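Long-range contact in DUF3809 domain-containing protein (Deinococcus radiodurans, PDB 3NQN), which is of unknown function but binds calcium ions and belongs to the Bet v 1-like clan: residues V62-R67 with A89-S94. Residues are numbered along the deposited sequence; the frame is centred on the assembly and turned at random. Where two conformers were deposited one is given.
Sequences VDLPFR and AWVAVS. With CA (calcium ion), chain C.
Val-91 N donates to Pro-65 O at 2.9 Å, and this is the one direct hydrogen bond between segments 62-67 and 89-94. Waters carry the other polar links. One donates to both Asp-63 O and Ala-89 O, a second joins Arg-67 N to Val-91 O, and a third accepts from Val-93 N at 2.8 Å with a weak bond to Arg-67 O. The pieces 62-67 and 90-94 point the same way, their axes 37° apart, and diverge after one bond; strand 76-81 comes between their parent strands in the order of the antiparallel sheet, which with the long helix 122-153 is consistent with the helix-grip fold of the Bet v 1-like clan. Apolar contacts line the buried side. Leu-64 sets CG against Ala-89 CB (3.8 Å), while its CB and CD2 meet Val-91 CG2. A chi1 of 73° places Phe-66 CG 3.6 Å from Val-93 CG2, which lies over one ring face, offset toward the rim, in a CH-pi contact 3.9 Å from the centroid. At the other end, Asp-63 points away from segment 89-94 and chelates calcium through OD1 (2.5 Å) and OD2 (2.6 Å), with four waters; Asp-63 of the second subunit binds the same ion.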
ATOM      1  N   VAL A  62       1.430   7.616  -1.047  1.00 31.94           N
ATOM      2  CA  VAL A  62       0.238   6.792  -0.913  1.00 31.34           C
ATOM      3  C   VAL A  62      -0.074   6.202  -2.269  1.00 30.22           C
ATOM      4  O   VAL A  62      -0.210   6.932  -3.254  1.00 30.47           O
ATOM      5  CB  VAL A  62      -0.974   7.615  -0.413  1.00 30.96           C
ATOM      6  CG1 VAL A  62      -2.253   6.706  -0.307  1.00 30.02           C
ATOM      7  CG2 VAL A  62      -0.645   8.260   0.957  1.00 30.37           C
ATOM      8  N   ASP A  63      -0.147   4.881  -2.333  1.00 30.99           N
ATOM      9  CA  ASP A  63      -0.385   4.181  -3.600  1.00 30.76           C
ATOM     10  C   ASP A  63      -1.873   4.023  -3.889  1.00 32.95           C
ATOM     11  O   ASP A  63      -2.640   3.602  -3.021  1.00 32.40           O
ATOM     12  CB  ASP A  63       0.281   2.806  -3.586  1.00 33.17           C
ATOM     13  CG  ASP A  63       0.046   2.054  -2.280  1.00 32.81           C
ATOM     14  OD1 ASP A  63       0.560   2.504  -1.214  1.00 40.07           O
ATOM     15  OD2 ASP A  63      -0.643   1.014  -2.307  1.00 30.07           O
ATOM     16  N   LEU A  64      -2.264   4.402  -5.102  1.00 32.14           N
ATOM     17  CA  LEU A  64      -3.639   4.260  -5.590  1.00 34.10           C
ATOM     18  C   LEU A  64      -3.621   3.224  -6.717  1.00 33.64           C
ATOM     19  O   LEU A  64      -2.987   3.446  -7.773  1.00 31.75           O
ATOM     20  CB  LEU A  64      -4.171   5.602  -6.135  1.00 31.56           C
ATOM     21  CG  LEU A  64      -4.612   6.698  -5.155  1.00 40.00           C
ATOM     22  CD1 LEU A  64      -3.479   7.145  -4.222  1.00 37.33           C
ATOM     23  CD2 LEU A  64      -5.198   7.905  -5.944  1.00 36.64           C
ATOM     24  N   PRO A  65      -4.312   2.095  -6.518  1.00 33.92           N
ATOM     25  CA  PRO A  65      -4.250   1.076  -7.533  1.00 33.10           C
ATOM     26  C   PRO A  65      -5.123   1.389  -8.756  1.00 31.80           C
ATOM     27  O   PRO A  65      -6.004   2.268  -8.702  1.00 30.87           O
ATOM     28  CB  PRO A  65      -4.770  -0.163  -6.806  1.00 34.65           C
ATOM     29  CG  PRO A  65      -5.713   0.376  -5.797  1.00 33.95           C
ATOM     30  CD  PRO A  65      -5.151   1.688  -5.372  1.00 35.12           C
ATOM     31  N   PHE A  66      -4.806   0.727  -9.857  1.00 32.42           N
ATOM     32  CA  PHE A  66      -5.658   0.700 -11.034  1.00 30.98           C
ATOM     33  C   PHE A  66      -5.570  -0.690 -11.607  1.00 32.78           C
ATOM     34  O   PHE A  66      -4.600  -1.425 -11.356  1.00 33.34           O
ATOM     35  CB  PHE A  66      -5.228   1.715 -12.094  1.00 30.20           C
ATOM     36  CG  PHE A  66      -3.958   1.331 -12.841  1.00 28.39           C
ATOM     37  CD1 PHE A  66      -4.020   0.550 -14.000  1.00 32.74           C
ATOM     38  CD2 PHE A  66      -2.727   1.767 -12.406  1.00 29.31           C
ATOM     39  CE1 PHE A  66      -2.869   0.198 -14.678  1.00 35.18           C
ATOM     40  CE2 PHE A  66      -1.575   1.409 -13.080  1.00 31.59           C
ATOM     41  CZ  PHE A  66      -1.654   0.614 -14.219  1.00 29.87           C
ATOM     42  N   ARG A  67      -6.595  -1.051 -12.362  1.00 31.35           N
ATOM     43  CA  ARG A  67      -6.638  -2.292 -13.080  1.00 33.50           C
ATOM     44  C   ARG A  67      -7.502  -2.046 -14.322  1.00 30.82           C
ATOM     45  O   ARG A  67      -8.628  -1.512 -14.223  1.00 29.75           O
ATOM     46  CB  ARG A  67      -7.233  -3.390 -12.212  1.00 32.77           C
ATOM     47  CG  ARG A  67      -7.020  -4.792 -12.739  1.00 44.42           C
ATOM     48  CD  ARG A  67      -7.422  -5.856 -11.684  1.00 53.30           C
ATOM     49  NE  ARG A  67      -6.946  -7.199 -12.050  1.00 61.49           N
ATOM     50  CZ  ARG A  67      -5.941  -7.856 -11.448  1.00 62.45           C
ATOM     51  NH1 ARG A  67      -5.280  -7.320 -10.417  1.00 60.80           N
ATOM     52  NH2 ARG A  67      -5.602  -9.064 -11.877  1.00 69.70           N
ATOM     53  N   ALA A  89      -8.781   5.326  -2.105  1.00 34.15           N
ATOM     54  CA  ALA A  89      -8.658   6.021  -3.380  1.00 33.69           C
ATOM     55  C   ALA A  89      -8.031   5.121  -4.435  1.00 34.07           C
ATOM     56  O   ALA A  89      -7.191   4.284  -4.129  1.00 35.87           O
ATOM     57  CB  ALA A  89      -7.844   7.280  -3.212  1.00 32.14           C
ATOM     58  N   TRP A  90      -8.495   5.266  -5.673  1.00 33.13           N
ATOM     59  CA  TRP A  90      -8.025   4.450  -6.766  1.00 30.95           C
ATOM     60  C   TRP A  90      -8.042   5.275  -8.053  1.00 30.29           C
ATOM     61  O   TRP A  90      -8.528   6.400  -8.061  1.00 30.15           O
ATOM     62  CB  TRP A  90      -8.875   3.178  -6.906  1.00 30.58           C
ATOM     63  CG  TRP A  90     -10.399   3.426  -7.132  1.00 30.92           C
ATOM     64  CD1 TRP A  90     -11.325   3.737  -6.186  1.00 37.61           C
ATOM     65  CD2 TRP A  90     -11.120   3.266  -8.363  1.00 33.89           C
ATOM     66  NE1 TRP A  90     -12.580   3.837  -6.755  1.00 34.66           N
ATOM     67  CE2 TRP A  90     -12.476   3.566  -8.096  1.00 34.39           C
ATOM     68  CE3 TRP A  90     -10.738   2.959  -9.685  1.00 31.35           C
ATOM     69  CZ2 TRP A  90     -13.460   3.534  -9.088  1.00 33.96           C
ATOM     70  CZ3 TRP A  90     -11.714   2.925 -10.670  1.00 31.77           C
ATOM     71  CH2 TRP A  90     -13.066   3.216 -10.366  1.00 34.43           C
ATOM     72  N   VAL A  91      -7.443   4.730  -9.101  1.00 28.86           N
ATOM     73  CA  VAL A  91      -7.346   5.410 -10.378  1.00 29.28           C
ATOM     74  C   VAL A  91      -7.923   4.542 -11.496  1.00 30.83           C
ATOM     75  O   VAL A  91      -7.769   3.311 -11.477  1.00 32.30           O
ATOM     76  CB  VAL A  91      -5.848   5.724 -10.718  1.00 29.69           C
ATOM     77  CG1 VAL A  91      -5.707   6.283 -12.149  1.00 32.85           C
ATOM     78  CG2 VAL A  91      -5.256   6.686  -9.695  1.00 29.28           C
ATOM     79  N   ALA A  92      -8.637   5.190 -12.419  1.00 30.11           N
ATOM     80  CA  ALA A  92      -9.133   4.564 -13.655  1.00 31.48           C
ATOM     81  C   ALA A  92      -8.208   4.991 -14.788  1.00 31.59           C
ATOM     82  O   ALA A  92      -8.121   6.178 -15.091  1.00 33.84           O
ATOM     83  CB  ALA A  92     -10.514   5.022 -13.957  1.00 29.36           C
ATOM     84  N   VAL A  93      -7.513   4.016 -15.389  1.00 31.52           N
ATOM     85  CA  VAL A  93      -6.598   4.250 -16.498  1.00 29.39           C
ATOM     86  C   VAL A  93      -7.205   3.731 -17.799  1.00 29.65           C
ATOM     87  O   VAL A  93      -7.527   2.536 -17.925  1.00 30.43           O
ATOM     88  CB  VAL A  93      -5.251   3.562 -16.271  1.00 32.14           C
ATOM     89  CG1 VAL A  93      -4.323   3.748 -17.514  1.00 26.87           C
ATOM     90  CG2 VAL A  93      -4.566   4.110 -15.008  1.00 31.73           C
ATOM     91  N   SER A  94      -7.456   4.638 -18.725  1.00 26.91           N
ATOM     92  CA  SER A  94      -8.012   4.285 -20.035  0.50 27.84           C
ATOM     93  C   SER A  94      -7.016   4.686 -21.103  1.00 28.96           C
ATOM     94  O   SER A  94      -6.250   5.613 -20.914  1.00 28.07           O
ATOM     95  CB  SER A  94      -9.325   5.020 -20.290  0.50 27.79           C
ATOM     96  OG  SER A  94     -10.224   4.901 -19.214  0.50 23.61           O
TER
HETATM   97 CA    CA C 158      -0.609   0.888   0.274  1.00 36.13          CA
HETATM   98  O   HOH W   1      -5.227   4.241  -2.064  1.00 30.56           O
HETATM   99  O   HOH W   2      -2.549   2.365  -0.483  1.00 38.97           O
HETATM  100  O   HOH W   3      -7.860   1.376 -14.564  1.00 28.87           O
HETATM  101  O   HOH W   4      -9.013   0.822 -12.159  1.00 32.25           O
HETATM  102  O   HOH W   5      -1.676  -1.203  -0.356  1.00 30.96           O
HETATM  103  O   HOH W   6       1.313  -0.281  -0.249  1.00 37.61           O
HETATM  104  O   HOH W   7       0.472   2.369   1.929  1.00 37.95           O